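Local coordinates for TsrE (Streptomyces laurentii, PDB 7CWW), which probably acts as a cyclase closing a ring during thiopeptide antibiotic (thiostrepton) biosynthesis, with a fold related to the C-terminal region of lantibiotic dehydratases, at residues Gln6-Val11 with Arg56-Ser61; Pro28-Ser33 with Arg68-Arg73; Ala288-Ala293 with Leu351-Leu356. One frame throughout, in Å; residues are numbered along the deposited sequence.

Contact 1: residues Gln6-Val11 with Arg56-Ser61; sequences QKDLTV and RLRFAS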
loop_
_atom_site.group_PDB
_atom_site.type_symbol
_atom_site.label_atom_id
_atom_site.label_comp_id
_atom_site.label_asym_id
_atom_site.label_seq_id
_atom_site.Cartn_x
_atom_site.Cartn_y
_atom_site.Cartn_z
ATOM N N GLN A 6 -0.606 -6.515 -25.818
ATOM C CA GLN A 6 -0.175 -6.459 -24.429
ATOM C C GLN A 6 1.218 -7.071 -24.294
ATOM O O GLN A 6 1.439 -8.204 -24.727
ATOM C CB GLN A 6 -1.187 -7.203 -23.563
ATOM C CG GLN A 6 -1.089 -6.915 -22.095
ATOM C CD GLN A 6 -0.971 -5.441 -21.799
ATOM O OE1 GLN A 6 0.083 -4.977 -21.370
ATOM N NE2 GLN A 6 -2.056 -4.695 -22.011
ATOM N N LYS A 7 2.165 -6.320 -23.732
ATOM C CA LYS A 7 3.507 -6.828 -23.471
ATOM C C LYS A 7 3.771 -6.835 -21.972
ATOM O O LYS A 7 3.188 -6.051 -21.223
ATOM C CB LYS A 7 4.593 -5.988 -24.180
ATOM C CG LYS A 7 4.260 -5.606 -25.608
ATOM C CD LYS A 7 4.303 -6.806 -26.543
ATOM C CE LYS A 7 3.982 -6.370 -27.968
ATOM N NZ LYS A 7 4.180 -7.470 -28.948
ATOM N N ASP A 8 4.679 -7.712 -21.544
ATOM C CA ASP A 8 4.961 -7.949 -20.128
ATOM C C ASP A 8 6.382 -8.480 -20.025
ATOM O O ASP A 8 6.684 -9.553 -20.555
ATOM C CB ASP A 8 3.942 -8.941 -19.523
ATOM C CG ASP A 8 4.177 -9.217 -18.027
ATOM O OD1 ASP A 8 4.872 -8.451 -17.350
ATOM O OD2 ASP A 8 3.644 -10.222 -17.517
ATOM N N LEU A 9 7.255 -7.729 -19.357
ATOM C CA LEU A 9 8.673 -8.065 -19.269
ATOM C C LEU A 9 9.058 -8.064 -17.801
ATOM O O LEU A 9 8.716 -7.123 -17.083
ATOM C CB LEU A 9 9.526 -7.043 -20.052
ATOM C CG LEU A 9 11.027 -6.998 -19.782
ATOM C CD1 LEU A 9 11.617 -8.377 -20.073
ATOM C CD2 LEU A 9 11.709 -5.948 -20.649
ATOM N N THR A 10 9.753 -9.107 -17.347
ATOM C CA THR A 10 10.202 -9.166 -15.961
ATOM C C THR A 10 11.722 -9.258 -15.934
ATOM O O THR A 10 12.332 -9.977 -16.736
ATOM C CB THR A 10 9.558 -10.338 -15.171
ATOM O OG1 THR A 10 9.867 -11.593 -15.778
ATOM C CG2 THR A 10 8.010 -10.175 -15.095
ATOM N N VAL A 11 12.329 -8.489 -15.033
ATOM C CA VAL A 11 13.776 -8.373 -14.936
ATOM C C VAL A 11 14.170 -8.708 -13.509
ATOM O O VAL A 11 13.912 -7.916 -12.590
ATOM C CB VAL A 11 14.273 -6.977 -15.315
ATOM C CG1 VAL A 11 15.803 -7.023 -15.530
ATOM C CG2 VAL A 11 13.509 -6.470 -16.548
ATOM N N ARG A 56 8.820 -5.572 -13.081
ATOM C CA ARG A 56 7.893 -5.917 -14.156
ATOM C C ARG A 56 7.563 -4.656 -14.937
ATOM O O ARG A 56 7.188 -3.639 -14.342
ATOM C CB ARG A 56 6.596 -6.545 -13.614
ATOM C CG ARG A 56 5.573 -6.888 -14.725
ATOM C CD ARG A 56 4.202 -7.318 -14.192
ATOM N NE ARG A 56 4.313 -8.417 -13.222
ATOM C CZ ARG A 56 4.516 -9.693 -13.548
ATOM N NH1 ARG A 56 4.628 -10.065 -14.821
ATOM N NH2 ARG A 56 4.606 -10.608 -12.595
ATOM N N LEU A 57 7.678 -4.721 -16.263
ATOM C CA LEU A 57 7.285 -3.613 -17.128
ATOM C C LEU A 57 6.126 -4.081 -17.990
ATOM O O LEU A 57 6.250 -5.063 -18.727
ATOM C CB LEU A 57 8.459 -3.128 -17.984
ATOM C CG LEU A 57 9.637 -2.670 -17.108
ATOM C CD1 LEU A 57 10.920 -2.480 -17.886
ATOM C CD2 LEU A 57 9.271 -1.383 -16.365
ATOM N N ARG A 58 4.994 -3.406 -17.874
ATOM C CA ARG A 58 3.796 -3.790 -18.601
ATOM C C ARG A 58 3.364 -2.637 -19.490
ATOM O O ARG A 58 3.249 -1.499 -19.030
ATOM C CB ARG A 58 2.670 -4.189 -17.651
ATOM C CG ARG A 58 1.580 -4.949 -18.341
ATOM C CD ARG A 58 0.864 -5.841 -17.377
ATOM N NE ARG A 58 -0.391 -6.288 -17.948
ATOM C CZ ARG A 58 -0.538 -7.427 -18.615
ATOM N NH1 ARG A 58 -1.729 -7.763 -19.096
ATOM N NH2 ARG A 58 0.502 -8.233 -18.787
ATOM N N PHE A 59 3.137 -2.930 -20.762
ATOM C CA PHE A 59 2.853 -1.871 -21.709
ATOM C C PHE A 59 2.174 -2.492 -22.916
ATOM O O PHE A 59 2.360 -3.675 -23.210
ATOM C CB PHE A 59 4.128 -1.115 -22.126
ATOM C CG PHE A 59 5.269 -2.012 -22.567
ATOM C CD1 PHE A 59 6.162 -2.534 -21.646
ATOM C CD2 PHE A 59 5.456 -2.313 -23.907
ATOM C CE1 PHE A 59 7.211 -3.344 -22.054
ATOM C CE2 PHE A 59 6.498 -3.125 -24.317
ATOM C CZ PHE A 59 7.378 -3.641 -23.396
ATOM N N ALA A 60 1.382 -1.683 -23.606
ATOM C CA ALA A 60 0.701 -2.101 -24.820
ATOM C C ALA A 60 1.362 -1.415 -26.007
ATOM O O ALA A 60 1.472 -0.187 -26.037
ATOM C CB ALA A 60 -0.790 -1.758 -24.763
ATOM N N SER A 61 1.797 -2.206 -26.978
ATOM C CA SER A 61 2.527 -1.668 -28.109
ATOM C C SER A 61 2.211 -2.490 -29.343
ATOM O O SER A 61 2.016 -3.704 -29.263
ATOM C CB SER A 61 4.039 -1.663 -27.853
ATOM O OG SER A 61 4.746 -1.362 -29.044
#
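Lys7 and Phe59, like Leu9 and Leu57, form hydrogen-bonded pairs between two antiparallel strands. The tight part is the ladder itself: Lys7 N gives a short bond to Phe59 O (2.7 Å), Leu57 N another to Leu9 O (2.7 Å), and the return bonds Phe59 N to Lys7 O and Leu9 N to Leu57 O complete both pairs. On the same face as the leucines, Lys7 CB lies over the Phe59 ring, offset toward its rim and 3.8 Å from the centroid, a CH-pi contact. Beyond it the lysine leads away to a salt bridge with Glu5.

The other face is polar. Asp8, with CG anti to the backbone N (chi1 -179°), reaches across to Arg56: Arg56 NH1 donates to the syn lone pair of Asp8 OD1 at 3.0 Å, with OD1 close to the guanidinium plane, while OD2 is 2.9 Å from NH1. Thr10 CG2 covers one face of that guanidinium, and Arg56 NE is paired with Glu47. Tyr90 OH holds Asp8 OD2, whose second ion pair, to Arg58 NH2, is the loose part at 3.9 Å. The solvent side is at exposed Gln6, whose CG nevertheless lies close over one face of the Arg58 guanidinium. This is the edge and central strand of a three-stranded antiparallel sheet, order 1-3-2, backed by helices 15-35 and 65-78.

Contact 2: residues Pro28-Ser33 with Arg68-Arg73; sequences PLLDES and RRLKSR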
loop_
_atom_site.group_PDB
_atom_site.type_symbol
_atom_site.label_atom_id
_atom_site.label_comp_id
_atom_site.label_asym_id
_atom_site.label_seq_id
_atom_site.Cartn_x
_atom_site.Cartn_y
_atom_site.Cartn_z
ATOM N N PRO A 28 12.935 6.294 -19.333
ATOM C CA PRO A 28 13.223 7.147 -20.505
ATOM C C PRO A 28 12.870 6.491 -21.832
ATOM O O PRO A 28 12.364 7.163 -22.733
ATOM C CB PRO A 28 14.733 7.394 -20.390
ATOM C CG PRO A 28 15.049 7.169 -18.957
ATOM C CD PRO A 28 14.149 6.067 -18.526
ATOM N N LEU A 29 13.132 5.191 -21.976
ATOM C CA LEU A 29 12.763 4.478 -23.199
ATOM C C LEU A 29 11.249 4.433 -23.376
ATOM O O LEU A 29 10.722 4.746 -24.453
ATOM C CB LEU A 29 13.335 3.055 -23.162
ATOM C CG LEU A 29 13.180 2.134 -24.382
ATOM C CD1 LEU A 29 14.313 1.098 -24.379
ATOM C CD2 LEU A 29 11.812 1.428 -24.418
ATOM N N LEU A 30 10.536 4.021 -22.330
ATOM C CA LEU A 30 9.096 3.828 -22.459
ATOM C C LEU A 30 8.357 5.159 -22.562
ATOM O O LEU A 30 7.377 5.268 -23.308
ATOM C CB LEU A 30 8.583 2.992 -21.284
ATOM C CG LEU A 30 8.906 1.500 -21.452
ATOM C CD1 LEU A 30 8.627 0.707 -20.180
ATOM C CD2 LEU A 30 8.121 0.928 -22.622
ATOM N N ASP A 31 8.805 6.185 -21.828
ATOM C CA ASP A 31 8.214 7.513 -22.013
ATOM C C ASP A 31 8.444 8.020 -23.433
ATOM O O ASP A 31 7.520 8.542 -24.066
ATOM C CB ASP A 31 8.770 8.508 -20.994
ATOM C CG ASP A 31 8.184 8.314 -19.603
ATOM O OD1 ASP A 31 7.135 7.650 -19.472
ATOM O OD2 ASP A 31 8.775 8.829 -18.633
ATOM N N GLU A 32 9.662 7.865 -23.960
ATOM C CA GLU A 32 9.906 8.243 -25.353
ATOM C C GLU A 32 8.994 7.473 -26.301
ATOM O O GLU A 32 8.374 8.057 -27.198
ATOM C CB GLU A 32 11.368 8.000 -25.731
ATOM C CG GLU A 32 11.672 8.343 -27.190
ATOM C CD GLU A 32 13.076 7.953 -27.618
ATOM O OE1 GLU A 32 13.598 6.938 -27.114
ATOM O OE2 GLU A 32 13.657 8.660 -28.469
ATOM N N SER A 33 8.909 6.150 -26.118
ATOM C CA SER A 33 8.062 5.327 -26.977
ATOM C C SER A 33 6.604 5.778 -26.927
ATOM O O SER A 33 5.895 5.731 -27.942
ATOM C CB SER A 33 8.181 3.858 -26.567
ATOM O OG SER A 33 7.468 3.025 -27.460
ATOM N N ARG A 68 12.213 -5.742 -27.036
ATOM C CA ARG A 68 13.557 -6.203 -27.370
ATOM C C ARG A 68 14.581 -5.107 -27.123
ATOM O O ARG A 68 15.665 -5.372 -26.587
ATOM C CB ARG A 68 13.589 -6.677 -28.822
ATOM C CG ARG A 68 12.853 -8.009 -29.001
ATOM C CD ARG A 68 12.378 -8.241 -30.428
ATOM N NE ARG A 68 11.809 -9.582 -30.567
ATOM C CZ ARG A 68 10.607 -9.935 -30.113
ATOM N NH1 ARG A 68 9.826 -9.044 -29.503
ATOM N NH2 ARG A 68 10.180 -11.180 -30.276
ATOM N N ARG A 69 14.241 -3.866 -27.490
ATOM C CA ARG A 69 15.119 -2.734 -27.195
ATOM C C ARG A 69 15.326 -2.584 -25.694
ATOM O O ARG A 69 16.453 -2.352 -25.235
ATOM C CB ARG A 69 14.538 -1.453 -27.801
ATOM C CG ARG A 69 15.396 -0.210 -27.649
ATOM C CD ARG A 69 14.664 1.037 -28.219
ATOM N NE ARG A 69 13.913 0.699 -29.426
ATOM C CZ ARG A 69 12.621 0.957 -29.616
ATOM N NH1 ARG A 69 11.915 1.580 -28.683
ATOM N NH2 ARG A 69 12.034 0.579 -30.748
ATOM N N LEU A 70 14.249 -2.746 -24.914
ATOM C CA LEU A 70 14.343 -2.692 -23.458
ATOM C C LEU A 70 15.326 -3.726 -22.924
ATOM O O LEU A 70 16.223 -3.396 -22.137
ATOM C CB LEU A 70 12.968 -2.926 -22.831
ATOM C CG LEU A 70 12.141 -1.713 -22.456
ATOM C CD1 LEU A 70 10.720 -2.162 -22.099
ATOM C CD2 LEU A 70 12.825 -0.960 -21.316
ATOM N N LYS A 71 15.155 -4.993 -23.323
ATOM C CA LYS A 71 16.051 -6.050 -22.859
ATOM C C LYS A 71 17.500 -5.734 -23.202
ATOM O O LYS A 71 18.406 -5.900 -22.371
ATOM C CB LYS A 71 15.657 -7.401 -23.480
ATOM C CG LYS A 71 14.350 -8.001 -22.949
ATOM C CD LYS A 71 14.233 -9.473 -23.361
ATOM C CE LYS A 71 12.938 -10.111 -22.874
ATOM N NZ LYS A 71 12.877 -11.540 -23.311
ATOM N N SER A 72 17.748 -5.285 -24.433
ATOM C CA SER A 72 19.133 -5.134 -24.846
ATOM C C SER A 72 19.782 -3.953 -24.128
ATOM O O SER A 72 20.975 -4.000 -23.806
ATOM C CB SER A 72 19.207 -4.977 -26.373
ATOM O OG SER A 72 20.465 -4.472 -26.783
ATOM N N ARG A 73 19.001 -2.911 -23.833
ATOM C CA ARG A 73 19.540 -1.759 -23.114
ATOM C C ARG A 73 19.690 -2.027 -21.622
ATOM O O ARG A 73 20.549 -1.418 -20.968
ATOM C CB ARG A 73 18.665 -0.532 -23.345
ATOM C CG ARG A 73 18.751 -0.057 -24.783
ATOM C CD ARG A 73 18.196 1.309 -24.950
ATOM N NE ARG A 73 18.260 1.735 -26.343
ATOM C CZ ARG A 73 17.630 2.807 -26.808
ATOM N NH1 ARG A 73 16.906 3.546 -25.976
ATOM N NH2 ARG A 73 17.726 3.142 -28.091
#
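Leu29 reaches from helix 28-33 into a row of side chains on helix 68-73, touching Arg69, Leu70 and Arg73. The segments run nearly antiparallel, at 157°, and their axes come no closer than 10.9 Å; this wide spacing is bridged by side chains, with no hydrogen bond between them.

Along the second segment, Arg69 comes first. Its CG, anti to the backbone N (chi1 -176°), lies 3.7 Å from Leu29 CD1, and CD adds a second contact with that methyl. The aliphatic part of the arginine thus packs against leucine while its guanidinium goes on to a salt bridge through NH2 with Glu38 OE2. Glu38 is also hydrogen-bonded to Ser33 OG, tying the two helices together through a third residue.

Leu70 follows as the apolar centre. Its CG meets the other branch of Leu29, CD2, at 3.7 Å, and Leu70 CD1 lies 4.0 Å from Leu30 CD1; the Leu30 and Leu70 side chains cross at about a right angle. One turn after Arg69, Arg73 stretches out from CG to NE and brings NH1 to 3.9 Å from Leu29 CD1. Arg69 CD sits over the centre of the Arg73 guanidinium, 3.7 Å above its plane. Glu32 OE1 stays 4.9 Å from Arg73 NH1, opposite charges that are near without touching, so any attraction is probably weak.

Helices 15-35 and 65-78 lie side by side on the leucine face of the sheet: Leu30 and Leu70 meet Phe59 of strand 52-61, Leu70 also meets Leu9 of strand 5-11, and Arg69 and Arg73 lie on the more exposed side of Leu29.

Contact 3: residues Ala288-Ala293 with Leu351-Leu356; sequences AGIHRA and LDAAAL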
loop_
_atom_site.group_PDB
_atom_site.type_symbol
_atom_site.label_atom_id
_atom_site.label_comp_id
_atom_site.label_asym_id
_atom_site.label_seq_id
_atom_site.Cartn_x
_atom_site.Cartn_y
_atom_site.Cartn_z
ATOM N N ALA A 288 -5.335 -7.397 24.236
ATOM C CA ALA A 288 -6.449 -8.306 24.487
ATOM C C ALA A 288 -7.761 -7.545 24.648
ATOM O O ALA A 288 -8.814 -8.003 24.185
ATOM C CB ALA A 288 -6.165 -9.164 25.723
ATOM N N GLY A 289 -7.721 -6.377 25.298
ATOM C CA GLY A 289 -8.916 -5.551 25.390
ATOM C C GLY A 289 -9.435 -5.111 24.035
ATOM O O GLY A 289 -10.649 -5.008 23.831
ATOM N N ILE A 290 -8.532 -4.864 23.085
ATOM C CA ILE A 290 -8.953 -4.455 21.749
ATOM C C ILE A 290 -9.635 -5.605 21.016
ATOM O O ILE A 290 -10.673 -5.413 20.372
ATOM C CB ILE A 290 -7.749 -3.912 20.972
ATOM C CG1 ILE A 290 -7.206 -2.681 21.696
ATOM C CG2 ILE A 290 -8.150 -3.583 19.546
ATOM C CD1 ILE A 290 -5.922 -2.147 21.139
ATOM N N HIS A 291 -9.078 -6.821 21.110
ATOM C CA HIS A 291 -9.695 -7.953 20.421
ATOM C C HIS A 291 -11.048 -8.298 21.026
ATOM O O HIS A 291 -11.988 -8.651 20.304
ATOM C CB HIS A 291 -8.766 -9.168 20.449
ATOM C CG HIS A 291 -7.631 -9.072 19.479
ATOM N ND1 HIS A 291 -6.316 -8.964 19.878
ATOM C CD2 HIS A 291 -7.620 -9.016 18.126
ATOM C CE1 HIS A 291 -5.543 -8.864 18.812
ATOM N NE2 HIS A 291 -6.309 -8.897 17.735
ATOM N N ARG A 292 -11.166 -8.202 22.351
ATOM C CA ARG A 292 -12.468 -8.373 22.980
ATOM C C ARG A 292 -13.463 -7.337 22.463
ATOM O O ARG A 292 -14.643 -7.647 22.259
ATOM C CB ARG A 292 -12.318 -8.288 24.500
ATOM C CG ARG A 292 -13.255 -9.205 25.279
ATOM C CD ARG A 292 -12.782 -9.394 26.720
ATOM N NE ARG A 292 -12.487 -8.123 27.376
ATOM C CZ ARG A 292 -11.285 -7.773 27.828
ATOM N NH1 ARG A 292 -10.258 -8.610 27.701
ATOM N NH2 ARG A 292 -11.109 -6.591 28.410
ATOM N N ALA A 293 -12.997 -6.103 22.228
ATOM C CA ALA A 293 -13.880 -5.054 21.722
ATOM C C ALA A 293 -14.445 -5.427 20.357
ATOM O O ALA A 293 -15.653 -5.319 20.119
ATOM C CB ALA A 293 -13.133 -3.722 21.652
ATOM N N LEU A 351 -5.695 8.356 22.381
ATOM C CA LEU A 351 -6.755 7.513 21.845
ATOM C C LEU A 351 -6.836 6.168 22.562
ATOM O O LEU A 351 -5.841 5.645 23.070
ATOM C CB LEU A 351 -6.547 7.283 20.348
ATOM C CG LEU A 351 -6.461 8.561 19.517
ATOM C CD1 LEU A 351 -6.321 8.232 18.050
ATOM C CD2 LEU A 351 -7.718 9.423 19.783
ATOM N N ASP A 352 -8.046 5.608 22.574
ATOM C CA ASP A 352 -8.381 4.336 23.216
ATOM C C ASP A 352 -9.095 3.507 22.153
ATOM O O ASP A 352 -10.292 3.695 21.912
ATOM C CB ASP A 352 -9.263 4.565 24.446
ATOM C CG ASP A 352 -9.564 3.280 25.217
ATOM O OD1 ASP A 352 -9.606 2.198 24.607
ATOM O OD2 ASP A 352 -9.787 3.358 26.446
ATOM N N ALA A 353 -8.365 2.598 21.502
ATOM C CA ALA A 353 -8.939 1.893 20.361
ATOM C C ALA A 353 -10.145 1.063 20.785
ATOM O O ALA A 353 -11.192 1.080 20.124
ATOM C CB ALA A 353 -7.874 1.022 19.693
ATOM N N ALA A 354 -10.022 0.349 21.906
ATOM C CA ALA A 354 -11.140 -0.438 22.415
ATOM C C ALA A 354 -12.380 0.428 22.607
ATOM O O ALA A 354 -13.488 0.040 22.221
ATOM C CB ALA A 354 -10.747 -1.116 23.729
ATOM N N ALA A 355 -12.207 1.620 23.189
ATOM C CA ALA A 355 -13.352 2.499 23.406
ATOM C C ALA A 355 -13.943 2.968 22.081
ATOM O O ALA A 355 -15.168 2.987 21.913
ATOM C CB ALA A 355 -12.947 3.693 24.271
ATOM N N LEU A 356 -13.089 3.349 21.128
ATOM C CA LEU A 356 -13.583 3.760 19.817
ATOM C C LEU A 356 -14.330 2.622 19.131
ATOM O O LEU A 356 -15.422 2.820 18.585
ATOM C CB LEU A 356 -12.422 4.237 18.946
ATOM C CG LEU A 356 -11.680 5.477 19.441
ATOM C CD1 LEU A 356 -10.360 5.649 18.660
ATOM C CD2 LEU A 356 -12.576 6.702 19.296
#
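Ala354 packs against Gly289, Ile290 and Ala293 where the capped first turn of helix 353-359 meets helix 286-296, a close helix-helix contact in the all-helical part of the protein. The backbones run close, with the CA atoms of Ile290 and Ala354 4.6 Å apart, and alanines form much of the interface.

The main bump is the Ala354 methyl. It fills a shallow hollow whose floor is the Gly289 carbonyl, with O 3.9 Å from Ala354 CB, and whose walls are Ala293 CB, 4.1 Å from that methyl, and the Ile290 side chain. In return Ala293 CB presses on the backbone of the opposite turn, 3.8 Å from Ala354 O. Ile290 is the longer projection. Its CG1 stands anti to the carbonyl carbon and chi2 of 173° extends the chain, carrying CD1 to 4.0 Å from Ala353 CB, beside Ala354. Every touch is a van der Waals one; no hydrogen bond crosses.

Ile357, one turn on in the second helix, continues the apolar strip against both Ile290 and Ala293. Ala353 also meets Tyr166 and Leu170 of helix 163-177, so its methyl touches both that helix and helix 286-296. Asp352 caps the start of helix 353-359: its OD1 accepts from Ala355 N at 3.0 Å, the donor standing above the carboxylate plane.

Overall arrangement
Contacts 1 and 2 belong to one two-layer unit, a sheet with two helices packed on one face, and interleave along the chain: strand 5-11 leads into helix 15-35, and strand 52-61 into helix 65-78. Both are buried, and they touch directly, Phe59 CE1 lying 3.7 Å from Leu70 CD1, sharing one apolar core. Contact 1 adds backbone bonds and a charged network on its other face; contact 2 relies on leucines, with arginines at its more exposed rim. Contact 3, only partly buried, stands on the opposite side of the chain's centre, its centre about 46 Å from that of contact 1. It joins two other helices by small apolar groups, without any charged pair.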